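Local structure of acyl-CoA dehydrogenase (Thermus thermophilus, 2Z1Q) at residues Val122-Glu127 with Gly252-Phe257; Glu81-Leu86 with Lys132-Leu137; Glu20-Pro25 with Ala499-Gly504; Val320-Gly325 with Ala491-Leu496. The protein probably catalyses the FAD-dependent oxidation of saturated acyl-CoA thioesters to 2,3-dehydroacyl-CoA, passing the electrons to an acceptor. One frame throughout, in Å; residues are numbered along the deposited sequence.

Overall arrangement
The four contacts fall into two pairs on a mainly helical chain. Contacts 1 and 2 have centres 16 Å apart and meet where Val122 CG2 packs on Leu134 CD1, 3.7 Å away; their segments alternate along the chain, so the N-terminal domain is joined both to itself and to helix 252-288. Contacts 3 and 4 lie closer, with centres 9 Å apart, and share helix 476-502, while Val22 of contact 3 rests on Arg322 of contact 4. Contact 3 ties the chain's beginning to its C-terminal region and encloses the other three in sequence. Helices 252-288 and 300-331 follow one another in the chain; contact centres of different pairs lie about 29 to 36 Å apart.

Contact 1 of 4, residues Val122-Glu127 with Gly252-Phe257; sequences VYFGTE and GHKIAF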
loop_
_atom_site.group_PDB
_atom_site.type_symbol
_atom_site.label_atom_id
_atom_site.label_comp_id
_atom_site.label_asym_id
_atom_site.label_seq_id
_atom_site.Cartn_x
_atom_site.Cartn_y
_atom_site.Cartn_z
ATOM N N VAL B 122 -13.936 33.724 -3.508
ATOM C CA VAL B 122 -15.382 33.629 -3.308
ATOM C C VAL B 122 -15.790 33.820 -1.850
ATOM O O VAL B 122 -16.841 34.386 -1.561
ATOM C CB VAL B 122 -15.923 32.269 -3.782
ATOM C CG1 VAL B 122 -17.399 32.139 -3.425
ATOM C CG2 VAL B 122 -15.729 32.123 -5.283
ATOM N N TYR B 123 -14.966 33.353 -0.922
ATOM C CA TYR B 123 -15.277 33.465 0.495
ATOM C C TYR B 123 -14.901 34.806 1.129
ATOM O O TYR B 123 -15.659 35.340 1.941
ATOM C CB TYR B 123 -14.589 32.340 1.279
ATOM C CG TYR B 123 -15.151 30.952 1.050
ATOM C CD1 TYR B 123 -14.512 29.829 1.587
ATOM C CD2 TYR B 123 -16.345 30.760 0.358
ATOM C CE1 TYR B 123 -15.056 28.553 1.446
ATOM C CE2 TYR B 123 -16.897 29.489 0.211
ATOM C CZ TYR B 123 -16.251 28.392 0.760
ATOM O OH TYR B 123 -16.826 27.149 0.640
ATOM N N PHE B 124 -13.743 35.354 0.768
ATOM C CA PHE B 124 -13.323 36.614 1.374
ATOM C C PHE B 124 -13.032 37.718 0.370
ATOM O O PHE B 124 -12.680 38.832 0.749
ATOM C CB PHE B 124 -12.093 36.375 2.271
ATOM C CG PHE B 124 -12.330 35.359 3.358
ATOM C CD1 PHE B 124 -12.377 33.993 3.061
ATOM C CD2 PHE B 124 -12.563 35.762 4.675
ATOM C CE1 PHE B 124 -12.656 33.050 4.056
ATOM C CE2 PHE B 124 -12.843 34.815 5.681
ATOM C CZ PHE B 124 -12.889 33.462 5.361
ATOM N N GLY B 125 -13.182 37.412 -0.911
ATOM C CA GLY B 125 -12.909 38.404 -1.928
ATOM C C GLY B 125 -13.748 39.655 -1.788
ATOM O O GLY B 125 -14.970 39.607 -1.641
ATOM N N THR B 126 -13.079 40.795 -1.834
ATOM C CA THR B 126 -13.769 42.059 -1.733
ATOM C C THR B 126 -14.633 42.243 -2.976
ATOM O O THR B 126 -14.362 41.666 -4.033
ATOM C CB THR B 126 -12.767 43.207 -1.621
ATOM O OG1 THR B 126 -13.083 43.998 -0.474
ATOM C CG2 THR B 126 -12.788 44.066 -2.875
ATOM N N GLU B 127 -15.672 43.053 -2.837
ATOM C CA GLU B 127 -16.589 43.325 -3.925
ATOM C C GLU B 127 -15.883 43.619 -5.248
ATOM O O GLU B 127 -16.130 42.955 -6.254
ATOM C CB GLU B 127 -17.485 44.508 -3.549
ATOM C CG GLU B 127 -18.264 44.330 -2.236
ATOM C CD GLU B 127 -17.396 44.438 -0.979
ATOM O OE1 GLU B 127 -16.831 45.527 -0.726
ATOM O OE2 GLU B 127 -17.290 43.435 -0.238
ATOM N N GLY B 252 -5.921 35.352 8.276
ATOM C CA GLY B 252 -5.745 34.519 7.102
ATOM C C GLY B 252 -6.050 33.068 7.414
ATOM O O GLY B 252 -6.307 32.272 6.511
ATOM N N HIS B 253 -6.033 32.711 8.697
ATOM C CA HIS B 253 -6.317 31.338 9.079
ATOM C C HIS B 253 -7.735 30.955 8.669
ATOM O O HIS B 253 -7.986 29.810 8.287
ATOM C CB HIS B 253 -6.143 31.148 10.587
ATOM C CG HIS B 253 -7.124 31.922 11.412
ATOM N ND1 HIS B 253 -7.067 33.292 11.546
ATOM C CD2 HIS B 253 -8.196 31.517 12.133
ATOM C CE1 HIS B 253 -8.061 33.696 12.316
ATOM N NE2 HIS B 253 -8.762 32.639 12.687
ATOM N N LYS B 254 -8.658 31.912 8.737
ATOM C CA LYS B 254 -10.046 31.649 8.373
ATOM C C LYS B 254 -10.166 31.105 6.954
ATOM O O LYS B 254 -10.921 30.165 6.706
ATOM C CB LYS B 254 -10.891 32.919 8.506
ATOM C CG LYS B 254 -11.006 33.465 9.923
ATOM C CD LYS B 254 -11.990 34.627 9.993
ATOM C CE LYS B 254 -12.072 35.203 11.407
ATOM N NZ LYS B 254 -13.092 36.285 11.542
ATOM N N ILE B 255 -9.422 31.699 6.026
ATOM C CA ILE B 255 -9.469 31.264 4.635
ATOM C C ILE B 255 -8.983 29.821 4.537
ATOM O O ILE B 255 -9.678 28.950 4.008
ATOM C CB ILE B 255 -8.585 32.170 3.739
ATOM C CG1 ILE B 255 -8.973 33.636 3.961
ATOM C CG2 ILE B 255 -8.768 31.796 2.268
ATOM C CD1 ILE B 255 -8.058 34.647 3.291
ATOM N N ALA B 256 -7.794 29.573 5.074
ATOM C CA ALA B 256 -7.199 28.247 5.041
ATOM C C ALA B 256 -8.092 27.158 5.627
ATOM O O ALA B 256 -8.203 26.075 5.056
ATOM C CB ALA B 256 -5.873 28.259 5.773
ATOM N N PHE B 257 -8.735 27.441 6.755
ATOM C CA PHE B 257 -9.579 26.433 7.386
ATOM C C PHE B 257 -10.869 26.147 6.620
ATOM O O PHE B 257 -11.284 24.996 6.513
ATOM C CB PHE B 257 -9.889 26.831 8.843
ATOM C CG PHE B 257 -8.654 26.957 9.717
ATOM C CD1 PHE B 257 -7.584 26.068 9.577
ATOM C CD2 PHE B 257 -8.565 27.953 10.684
ATOM C CE1 PHE B 257 -6.448 26.175 10.387
ATOM C CE2 PHE B 257 -7.431 28.065 11.503
ATOM C CZ PHE B 257 -6.374 27.176 11.352
#
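Phe124 and Ile255 mark the closest backbone approach, their CA atoms 7.4 Å apart, where the last turn of helix 119-124 faces the first turns of helix 252-288; at Gly125 the chain leaves helical geometry. The Phe124 side chain spans the gap. Ile255 runs past it in the opposite direction and lays CG1 over one ring face, 3.7 Å from the centroid and 19° off the normal, a CH-pi contact. The methylene is displaced toward the rim, and its nearest ring atom is CD1 of Phe124, 3.5 Å from Ile255 CG1. The Lys254 and Phe124 side chains cross at about a right angle; Lys254 CB meets Phe124 CZ obliquely at 3.8 Å, while the extended chain beyond leads away. Met341 of helix 337-345 also touches Phe124. An alanine in place of Phe124 would probably leave Ile255 CG1 without its aromatic platform and open a gap between the two helices. Ile255 also lies about 5 Å from Tyr146, an FAD-binding residue, side chain to side chain. The chemistry of this contact is therefore apolar, resting on dispersion and shape, with the lysine contributing its aliphatic base and not its charge.

Contact 2 of 4, residues Glu81-Leu86 with Lys132-Leu137; sequences EEYGGL and KYLPKL
The N-terminal helical domain of the acyl-CoA dehydrogenase family is closed here upon itself, as the loop between helices 62-71 and 90-99 brings Tyr83 against Leu134 and Pro135 in the first turn of helix 134-139. Two kinds of contact share the work. One is apolar: the CD2 methyl of Leu134 settles beside the near end of the tyrosine, 3.7 Å from Tyr83 CD2 and 3.8 Å from Tyr83 CB. It approaches the ring at a slant, and the two side chains cross obliquely. Tyr83 CB points toward the leucine, and CG anti to the carbonyl carbon (chi1 -54°) directs the ring so that CD2 lies by the methyl while the phenol end leads away, making a weak hydrogen bond to Lys130 NZ. The second contact involves the backbone: Tyr83 O receives a CA-H...O contact from Pro135 CA at 3.5 Å, with an angle of 138° at the hydrogen, and Pro135 CG lies 3.7 Å from the same Tyr83 O. Across this contact the carbonyl meets carbon-bound hydrogens of a proline, which has no N-H to give.

Behind Tyr83 the turn is steadied by a bond from Gly84 N to Glu81 O. The backbone angles of Gly84 call for glycine, since a CB would jam against the preceding carbonyl O, and it would also point at Pro135. On the helix side, Tyr133 occupies the N-cap position, and Leu134 also packs on Leu121 and Val122 of helix 119-124. This is loop-to-helix packing within an all-helical domain.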
loop_
_atom_site.group_PDB
_atom_site.type_symbol
_atom_site.label_atom_id
_atom_site.label_comp_id
_atom_site.label_asym_id
_atom_site.label_seq_id
_atom_site.Cartn_x
_atom_site.Cartn_y
_atom_site.Cartn_z
ATOM N N GLU B 81 -23.279 33.474 -9.295
ATOM C CA GLU B 81 -23.849 33.861 -10.576
ATOM C C GLU B 81 -23.479 35.266 -11.037
ATOM O O GLU B 81 -23.222 35.491 -12.223
ATOM C CB GLU B 81 -25.368 33.724 -10.518
ATOM C CG GLU B 81 -25.812 32.300 -10.288
ATOM C CD GLU B 81 -27.310 32.164 -10.155
ATOM O OE1 GLU B 81 -27.852 32.524 -9.086
ATOM O OE2 GLU B 81 -27.948 31.696 -11.119
ATOM N N GLU B 82 -23.446 36.210 -10.106
ATOM C CA GLU B 82 -23.129 37.587 -10.457
ATOM C C GLU B 82 -21.689 37.793 -10.911
ATOM O O GLU B 82 -21.278 38.927 -11.183
ATOM C CB GLU B 82 -23.422 38.514 -9.278
ATOM C CG GLU B 82 -22.722 38.128 -7.997
ATOM C CD GLU B 82 -23.589 37.269 -7.098
ATOM O OE1 GLU B 82 -24.031 36.185 -7.540
ATOM O OE2 GLU B 82 -23.828 37.682 -5.944
ATOM N N TYR B 83 -20.929 36.701 -10.995
ATOM C CA TYR B 83 -19.532 36.755 -11.420
ATOM C C TYR B 83 -19.214 35.734 -12.501
ATOM O O TYR B 83 -18.071 35.300 -12.629
ATOM C CB TYR B 83 -18.603 36.512 -10.231
ATOM C CG TYR B 83 -18.853 37.440 -9.072
ATOM C CD1 TYR B 83 -18.605 38.811 -9.176
ATOM C CD2 TYR B 83 -19.365 36.950 -7.877
ATOM C CE1 TYR B 83 -18.868 39.669 -8.105
ATOM C CE2 TYR B 83 -19.630 37.791 -6.810
ATOM C CZ TYR B 83 -19.385 39.143 -6.925
ATOM O OH TYR B 83 -19.691 39.942 -5.847
ATOM N N GLY B 84 -20.220 35.337 -13.269
ATOM C CA GLY B 84 -19.996 34.373 -14.332
ATOM C C GLY B 84 -20.084 32.932 -13.881
ATOM O O GLY B 84 -19.786 32.016 -14.648
ATOM N N GLY B 85 -20.494 32.726 -12.637
ATOM C CA GLY B 85 -20.618 31.380 -12.118
ATOM C C GLY B 85 -22.015 30.824 -12.279
ATOM O O GLY B 85 -22.933 31.536 -12.695
ATOM N N LEU B 86 -22.176 29.543 -11.962
ATOM C CA LEU B 86 -23.470 28.878 -12.051
ATOM C C LEU B 86 -24.063 28.690 -10.664
ATOM O O LEU B 86 -25.256 28.425 -10.525
ATOM C CB LEU B 86 -23.339 27.514 -12.721
ATOM C CG LEU B 86 -23.289 27.467 -14.247
ATOM C CD1 LEU B 86 -22.365 28.542 -14.767
ATOM C CD2 LEU B 86 -22.824 26.093 -14.695
ATOM N N LYS B 132 -13.049 41.484 -10.930
ATOM C CA LYS B 132 -11.913 41.513 -11.829
ATOM C C LYS B 132 -11.045 40.269 -11.764
ATOM O O LYS B 132 -9.948 40.253 -12.315
ATOM C CB LYS B 132 -11.063 42.747 -11.545
ATOM C CG LYS B 132 -10.237 42.652 -10.282
ATOM C CD LYS B 132 -8.748 42.573 -10.605
ATOM C CE LYS B 132 -8.252 43.818 -11.331
ATOM N NZ LYS B 132 -6.766 43.808 -11.509
ATOM N N TYR B 133 -11.528 39.229 -11.093
ATOM C CA TYR B 133 -10.764 37.993 -10.979
ATOM C C TYR B 133 -11.617 36.754 -11.185
ATOM O O TYR B 133 -11.303 35.914 -12.028
ATOM C CB TYR B 133 -10.072 37.917 -9.610
ATOM C CG TYR B 133 -8.829 38.774 -9.482
ATOM C CD1 TYR B 133 -8.609 39.555 -8.349
ATOM C CD2 TYR B 133 -7.875 38.810 -10.499
ATOM C CE1 TYR B 133 -7.482 40.355 -8.232
ATOM C CE2 TYR B 133 -6.735 39.609 -10.390
ATOM C CZ TYR B 133 -6.550 40.380 -9.257
ATOM O OH TYR B 133 -5.453 41.204 -9.157
ATOM N N LEU B 134 -12.700 36.650 -10.421
ATOM C CA LEU B 134 -13.600 35.503 -10.495
ATOM C C LEU B 134 -14.104 35.176 -11.898
ATOM O O LEU B 134 -14.172 34.008 -12.287
ATOM C CB LEU B 134 -14.783 35.720 -9.550
ATOM C CG LEU B 134 -15.163 34.563 -8.623
ATOM C CD1 LEU B 134 -13.927 34.031 -7.902
ATOM C CD2 LEU B 134 -16.201 35.055 -7.622
ATOM N N PRO B 135 -14.467 36.198 -12.684
ATOM C CA PRO B 135 -14.952 35.892 -14.035
ATOM C C PRO B 135 -13.931 35.106 -14.864
ATOM O O PRO B 135 -14.281 34.139 -15.537
ATOM C CB PRO B 135 -15.267 37.281 -14.608
ATOM C CG PRO B 135 -15.696 38.050 -13.369
ATOM C CD PRO B 135 -14.650 37.623 -12.357
ATOM N N LYS B 136 -12.664 35.502 -14.812
ATOM C CA LYS B 136 -11.638 34.797 -15.575
ATOM C C LYS B 136 -11.407 33.379 -15.042
ATOM O O LYS B 136 -11.224 32.434 -15.812
ATOM C CB LYS B 136 -10.326 35.572 -15.535
ATOM C CG LYS B 136 -10.400 36.976 -16.103
ATOM C CD LYS B 136 -8.997 37.572 -16.129
ATOM C CE LYS B 136 -8.961 38.986 -16.689
ATOM N NZ LYS B 136 -9.648 39.987 -15.823
ATOM N N LEU B 137 -11.420 33.239 -13.720
ATOM C CA LEU B 137 -11.215 31.933 -13.108
ATOM C C LEU B 137 -12.364 31.000 -13.455
ATOM O O LEU B 137 -12.153 29.819 -13.702
ATOM C CB LEU B 137 -11.109 32.069 -11.591
ATOM C CG LEU B 137 -10.018 33.015 -11.084
ATOM C CD1 LEU B 137 -10.025 33.015 -9.566
ATOM C CD2 LEU B 137 -8.657 32.580 -11.605
#

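Contact 3 of 4, residues Glu20-Pro25 with Ala499-Gly504; sequences ERVYTP and ARRLGG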
loop_
_atom_site.group_PDB
_atom_site.type_symbol
_atom_site.label_atom_id
_atom_site.label_comp_id
_atom_site.label_asym_id
_atom_site.label_seq_id
_atom_site.Cartn_x
_atom_site.Cartn_y
_atom_site.Cartn_z
ATOM N N GLU B 20 -33.299 10.412 9.589
ATOM C CA GLU B 20 -34.608 10.132 9.002
ATOM C C GLU B 20 -34.497 9.855 7.513
ATOM O O GLU B 20 -35.371 9.227 6.913
ATOM C CB GLU B 20 -35.560 11.305 9.241
ATOM C CG GLU B 20 -36.161 11.346 10.641
ATOM C CD GLU B 20 -37.107 12.517 10.833
ATOM O OE1 GLU B 20 -37.782 12.901 9.853
ATOM O OE2 GLU B 20 -37.187 13.045 11.963
ATOM N N ARG B 21 -33.414 10.330 6.915
ATOM C CA ARG B 21 -33.191 10.117 5.497
ATOM C C ARG B 21 -31.733 10.378 5.153
ATOM O O ARG B 21 -31.018 11.062 5.897
ATOM C CB ARG B 21 -34.096 11.040 4.672
ATOM C CG ARG B 21 -33.957 12.522 5.007
ATOM C CD ARG B 21 -34.777 13.398 4.063
ATOM N NE ARG B 21 -34.705 14.815 4.418
ATOM C CZ ARG B 21 -35.229 15.343 5.520
ATOM N NH1 ARG B 21 -35.110 16.645 5.754
ATOM N NH2 ARG B 21 -35.872 14.576 6.390
ATOM N N VAL B 22 -31.296 9.818 4.029
ATOM C CA VAL B 22 -29.934 10.000 3.556
ATOM C C VAL B 22 -29.948 10.225 2.050
ATOM O O VAL B 22 -30.691 9.572 1.324
ATOM C CB VAL B 22 -29.038 8.766 3.870
ATOM C CG1 VAL B 22 -28.872 8.606 5.368
ATOM C CG2 VAL B 22 -29.636 7.514 3.266
ATOM N N TYR B 23 -29.124 11.158 1.588
ATOM C CA TYR B 23 -29.024 11.452 0.165
ATOM C C TYR B 23 -28.138 10.369 -0.444
ATOM O O TYR B 23 -27.000 10.183 -0.022
ATOM C CB TYR B 23 -28.415 12.853 -0.044
ATOM C CG TYR B 23 -28.425 13.339 -1.485
ATOM C CD1 TYR B 23 -27.294 13.216 -2.294
ATOM C CD2 TYR B 23 -29.583 13.882 -2.050
ATOM C CE1 TYR B 23 -27.319 13.619 -3.638
ATOM C CE2 TYR B 23 -29.618 14.287 -3.387
ATOM C CZ TYR B 23 -28.486 14.150 -4.178
ATOM O OH TYR B 23 -28.532 14.516 -5.504
ATOM N N THR B 24 -28.671 9.634 -1.414
ATOM C CA THR B 24 -27.920 8.559 -2.065
ATOM C C THR B 24 -27.652 8.893 -3.529
ATOM O O THR B 24 -28.241 9.820 -4.082
ATOM C CB THR B 24 -28.689 7.223 -2.047
ATOM O OG1 THR B 24 -29.868 7.346 -2.852
ATOM C CG2 THR B 24 -29.071 6.840 -0.626
ATOM N N PRO B 25 -26.756 8.131 -4.174
ATOM C CA PRO B 25 -26.413 8.347 -5.584
ATOM C C PRO B 25 -27.641 8.216 -6.492
ATOM O O PRO B 25 -27.781 8.957 -7.463
ATOM C CB PRO B 25 -25.360 7.271 -5.853
ATOM C CG PRO B 25 -24.703 7.110 -4.503
ATOM C CD PRO B 25 -25.886 7.106 -3.570
ATOM N N ALA B 499 -28.736 0.628 1.454
ATOM C CA ALA B 499 -29.035 -0.718 0.985
ATOM C C ALA B 499 -30.529 -1.056 1.129
ATOM O O ALA B 499 -31.080 -1.815 0.331
ATOM C CB ALA B 499 -28.197 -1.739 1.746
ATOM N N ARG B 500 -31.159 -0.483 2.156
ATOM C CA ARG B 500 -32.583 -0.696 2.435
ATOM C C ARG B 500 -33.462 -0.099 1.340
ATOM O O ARG B 500 -34.473 -0.686 0.951
ATOM C CB ARG B 500 -32.949 -0.077 3.794
ATOM C CG ARG B 500 -32.324 -0.794 4.990
ATOM C CD ARG B 500 -32.876 -2.207 5.135
ATOM N NE ARG B 500 -31.893 -3.159 5.650
ATOM C CZ ARG B 500 -31.362 -3.118 6.868
ATOM N NH1 ARG B 500 -30.474 -4.036 7.232
ATOM N NH2 ARG B 500 -31.718 -2.172 7.725
ATOM N N ARG B 501 -33.070 1.072 0.849
ATOM C CA ARG B 501 -33.811 1.737 -0.212
ATOM C C ARG B 501 -33.440 1.137 -1.552
ATOM O O ARG B 501 -34.299 0.800 -2.359
ATOM C CB ARG B 501 -33.465 3.211 -0.228
ATOM C CG ARG B 501 -33.755 3.899 1.072
ATOM C CD ARG B 501 -33.235 5.293 0.998
ATOM N NE ARG B 501 -33.742 5.953 -0.195
ATOM C CZ ARG B 501 -33.296 7.119 -0.645
ATOM N NH1 ARG B 501 -33.819 7.651 -1.740
ATOM N NH2 ARG B 501 -32.322 7.748 -0.001
ATOM N N LEU B 502 -32.138 1.004 -1.774
ATOM C CA LEU B 502 -31.602 0.473 -3.019
ATOM C C LEU B 502 -31.968 -0.987 -3.255
ATOM O O LEU B 502 -32.501 -1.342 -4.302
ATOM C CB LEU B 502 -30.084 0.618 -3.012
ATOM C CG LEU B 502 -29.380 0.901 -4.336
ATOM C CD1 LEU B 502 -27.894 1.071 -4.056
ATOM C CD2 LEU B 502 -29.620 -0.219 -5.338
ATOM N N GLY B 503 -31.661 -1.829 -2.276
ATOM C CA GLY B 503 -31.952 -3.245 -2.394
ATOM C C GLY B 503 -31.002 -3.954 -3.339
ATOM O O GLY B 503 -30.055 -3.364 -3.867
ATOM N N GLY B 504 -31.252 -5.240 -3.554
ATOM C CA GLY B 504 -30.414 -6.015 -4.447
ATOM C C GLY B 504 -29.084 -6.400 -3.837
ATOM O O GLY B 504 -29.023 -6.939 -2.728
#
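Thr24 meets Arg501 where the irregular segment before helix 30-54 passes the C-terminal end of helix 476-502, the nearest CA atoms, those of Thr24 and Leu502, being 8.9 Å apart. This is N-terminal loop packing against a helix of the C-terminal domain, and Arg501 does most of the reaching. Its chain bends at chi3 (52°), carrying the guanidinium across to the loop. There NH2 comes to the carbonyl of Val22, which lies at the guanidinium edge, in its plane, with 2.8 Å between Val22 O and Arg501 NH2. Thr24 arrives from the opposite direction and offers two branches: OG1 lies over one guanidinium face, 3.8 Å from Arg501 NH2, while the methyl CG2 is nearer. The charge finds its main partner just beyond the segment, since Arg501 NH1 forms a salt bridge with Asp27; that aspartate also accepts a hydrogen bond from Thr24 N. Val22 itself packs on Leu497 and Arg322, linking the loop to two helices. The helix ends at Leu502, the residue after Arg501; Gly503, with positive phi, leaves helical geometry while its N still bonds Ala499 O. The methyl of Thr24 makes the shortest contact between two side chains, CG2 standing 3.4 Å from Arg501 NH2.

Contact 4 of 4, residues Val320-Gly325 with Ala491-Leu496; sequences VYRTVG and AAESAL
Arg322 and Ser494 form the tight part of this helix pair, helix 300-331 against helix 476-502, with their CA atoms 6.9 Å apart. Arg322 CD presses on Ser494 CB at 3.4 Å, and that CB lies at the edge of the guanidinium, in its plane. Ser494 CB already points toward the arginine; chi1 of 74° turns OG back to its own helix, where it donates to Ala491 O at 2.9 Å, joining Ala495 N on the same face of that carbonyl.

Farther along the arginine, carbon packing gives way to polar contact through longer, bent bonds. With CG anti to the backbone N and the chain extended to NE, the guanidinium meets Glu493 end-on, the two side chains crossing at about a right angle. Both terminal nitrogens converge on one oxygen in a salt bridge, Arg322 NH1 to Glu493 OE2 at 3.1 Å and Arg322 NH2 to the same OE2 at 3.2 Å. They meet OE2 on its anti side, away from OE1. The N-H...O angles are about 140°, and the flat groups are turned 44° apart, unlike a coplanar two-oxygen fork. The remaining oxygen, OE1, pairs with Lys454 of helix 445-468. No solvent side opens among the touching residues, all of which are buried; Trp14 lies against both Arg322 and Glu493. A leucine in place of Arg322 would probably leave Glu493 OE2 without its cationic mate in this buried setting. Packed helices make up the C-terminal domain of the acyl-CoA dehydrogenase fold, and in this protein two of them meet at a buried Arg-Glu ion pair.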
loop_
_atom_site.group_PDB
_atom_site.type_symbol
_atom_site.label_atom_id
_atom_site.label_comp_id
_atom_site.label_asym_id
_atom_site.label_seq_id
_atom_site.Cartn_x
_atom_site.Cartn_y
_atom_site.Cartn_z
ATOM N N VAL B 320 -19.905 9.482 1.355
ATOM C CA VAL B 320 -19.590 10.747 0.686
ATOM C C VAL B 320 -20.813 11.571 0.262
ATOM O O VAL B 320 -20.928 12.751 0.603
ATOM C CB VAL B 320 -18.731 10.525 -0.581
ATOM C CG1 VAL B 320 -18.605 11.833 -1.347
ATOM C CG2 VAL B 320 -17.351 10.024 -0.204
ATOM N N TYR B 321 -21.711 10.955 -0.494
ATOM C CA TYR B 321 -22.881 11.668 -0.970
ATOM C C TYR B 321 -23.923 11.902 0.098
ATOM O O TYR B 321 -24.767 12.777 -0.042
ATOM C CB TYR B 321 -23.462 10.957 -2.182
ATOM C CG TYR B 321 -22.612 11.194 -3.404
ATOM C CD1 TYR B 321 -22.567 12.449 -4.013
ATOM C CD2 TYR B 321 -21.793 10.187 -3.904
ATOM C CE1 TYR B 321 -21.721 12.697 -5.089
ATOM C CE2 TYR B 321 -20.941 10.426 -4.974
ATOM C CZ TYR B 321 -20.907 11.675 -5.560
ATOM O OH TYR B 321 -20.041 11.882 -6.604
ATOM N N ARG B 322 -23.854 11.134 1.176
ATOM C CA ARG B 322 -24.793 11.349 2.255
ATOM C C ARG B 322 -24.302 12.639 2.917
ATOM O O ARG B 322 -25.099 13.501 3.288
ATOM C CB ARG B 322 -24.758 10.167 3.234
ATOM C CG ARG B 322 -25.521 10.410 4.526
ATOM C CD ARG B 322 -25.319 9.283 5.541
ATOM N NE ARG B 322 -25.620 9.764 6.888
ATOM C CZ ARG B 322 -25.427 9.080 8.014
ATOM N NH1 ARG B 322 -25.741 9.638 9.175
ATOM N NH2 ARG B 322 -24.920 7.853 7.990
ATOM N N THR B 323 -22.981 12.765 3.038
ATOM C CA THR B 323 -22.375 13.952 3.640
ATOM C C THR B 323 -22.723 15.210 2.844
ATOM O O THR B 323 -23.147 16.206 3.414
ATOM C CB THR B 323 -20.827 13.856 3.694
ATOM O OG1 THR B 323 -20.430 12.766 4.536
ATOM C CG2 THR B 323 -20.239 15.158 4.235
ATOM N N VAL B 324 -22.530 15.158 1.528
ATOM C CA VAL B 324 -22.808 16.301 0.650
ATOM C C VAL B 324 -24.304 16.613 0.632
ATOM O O VAL B 324 -24.706 17.774 0.558
ATOM C CB VAL B 324 -22.307 16.035 -0.804
ATOM C CG1 VAL B 324 -22.504 17.274 -1.672
ATOM C CG2 VAL B 324 -20.834 15.674 -0.777
ATOM N N GLY B 325 -25.120 15.566 0.718
ATOM C CA GLY B 325 -26.559 15.753 0.743
ATOM C C GLY B 325 -26.964 16.591 1.939
ATOM O O GLY B 325 -27.862 17.423 1.836
ATOM N N ALA B 491 -19.738 5.251 7.989
ATOM C CA ALA B 491 -19.701 4.519 6.725
ATOM C C ALA B 491 -20.675 3.344 6.693
ATOM O O ALA B 491 -21.433 3.191 5.738
ATOM C CB ALA B 491 -18.288 4.015 6.446
ATOM N N ALA B 492 -20.647 2.513 7.732
ATOM C CA ALA B 492 -21.530 1.344 7.774
ATOM C C ALA B 492 -22.983 1.760 7.756
ATOM O O ALA B 492 -23.781 1.240 6.985
ATOM C CB ALA B 492 -21.245 0.496 9.020
ATOM N N GLU B 493 -23.311 2.711 8.615
ATOM C CA GLU B 493 -24.670 3.206 8.707
ATOM C C GLU B 493 -25.115 3.772 7.371
ATOM O O GLU B 493 -26.164 3.402 6.848
ATOM C CB GLU B 493 -24.766 4.278 9.792
ATOM C CG GLU B 493 -26.113 4.977 9.836
ATOM C CD GLU B 493 -26.245 5.913 11.021
ATOM O OE1 GLU B 493 -26.789 5.484 12.060
ATOM O OE2 GLU B 493 -25.790 7.070 10.919
ATOM N N SER B 494 -24.305 4.664 6.813
ATOM C CA SER B 494 -24.643 5.268 5.542
ATOM C C SER B 494 -24.763 4.182 4.469
ATOM O O SER B 494 -25.546 4.315 3.528
ATOM C CB SER B 494 -23.596 6.323 5.165
ATOM O OG SER B 494 -22.381 5.728 4.753
ATOM N N ALA B 495 -24.015 3.092 4.616
ATOM C CA ALA B 495 -24.081 2.009 3.640
ATOM C C ALA B 495 -25.338 1.147 3.836
ATOM O O ALA B 495 -25.937 0.683 2.861
ATOM C CB ALA B 495 -22.858 1.137 3.747
ATOM N N LEU B 496 -25.713 0.937 5.097
ATOM C CA LEU B 496 -26.880 0.117 5.431
ATOM C C LEU B 496 -28.197 0.796 5.090
ATOM O O LEU B 496 -29.076 0.186 4.487
ATOM C CB LEU B 496 -26.854 -0.250 6.919
ATOM C CG LEU B 496 -26.430 -1.683 7.267
ATOM C CD1 LEU B 496 -25.888 -1.736 8.687
ATOM C CD2 LEU B 496 -27.621 -2.628 7.103
#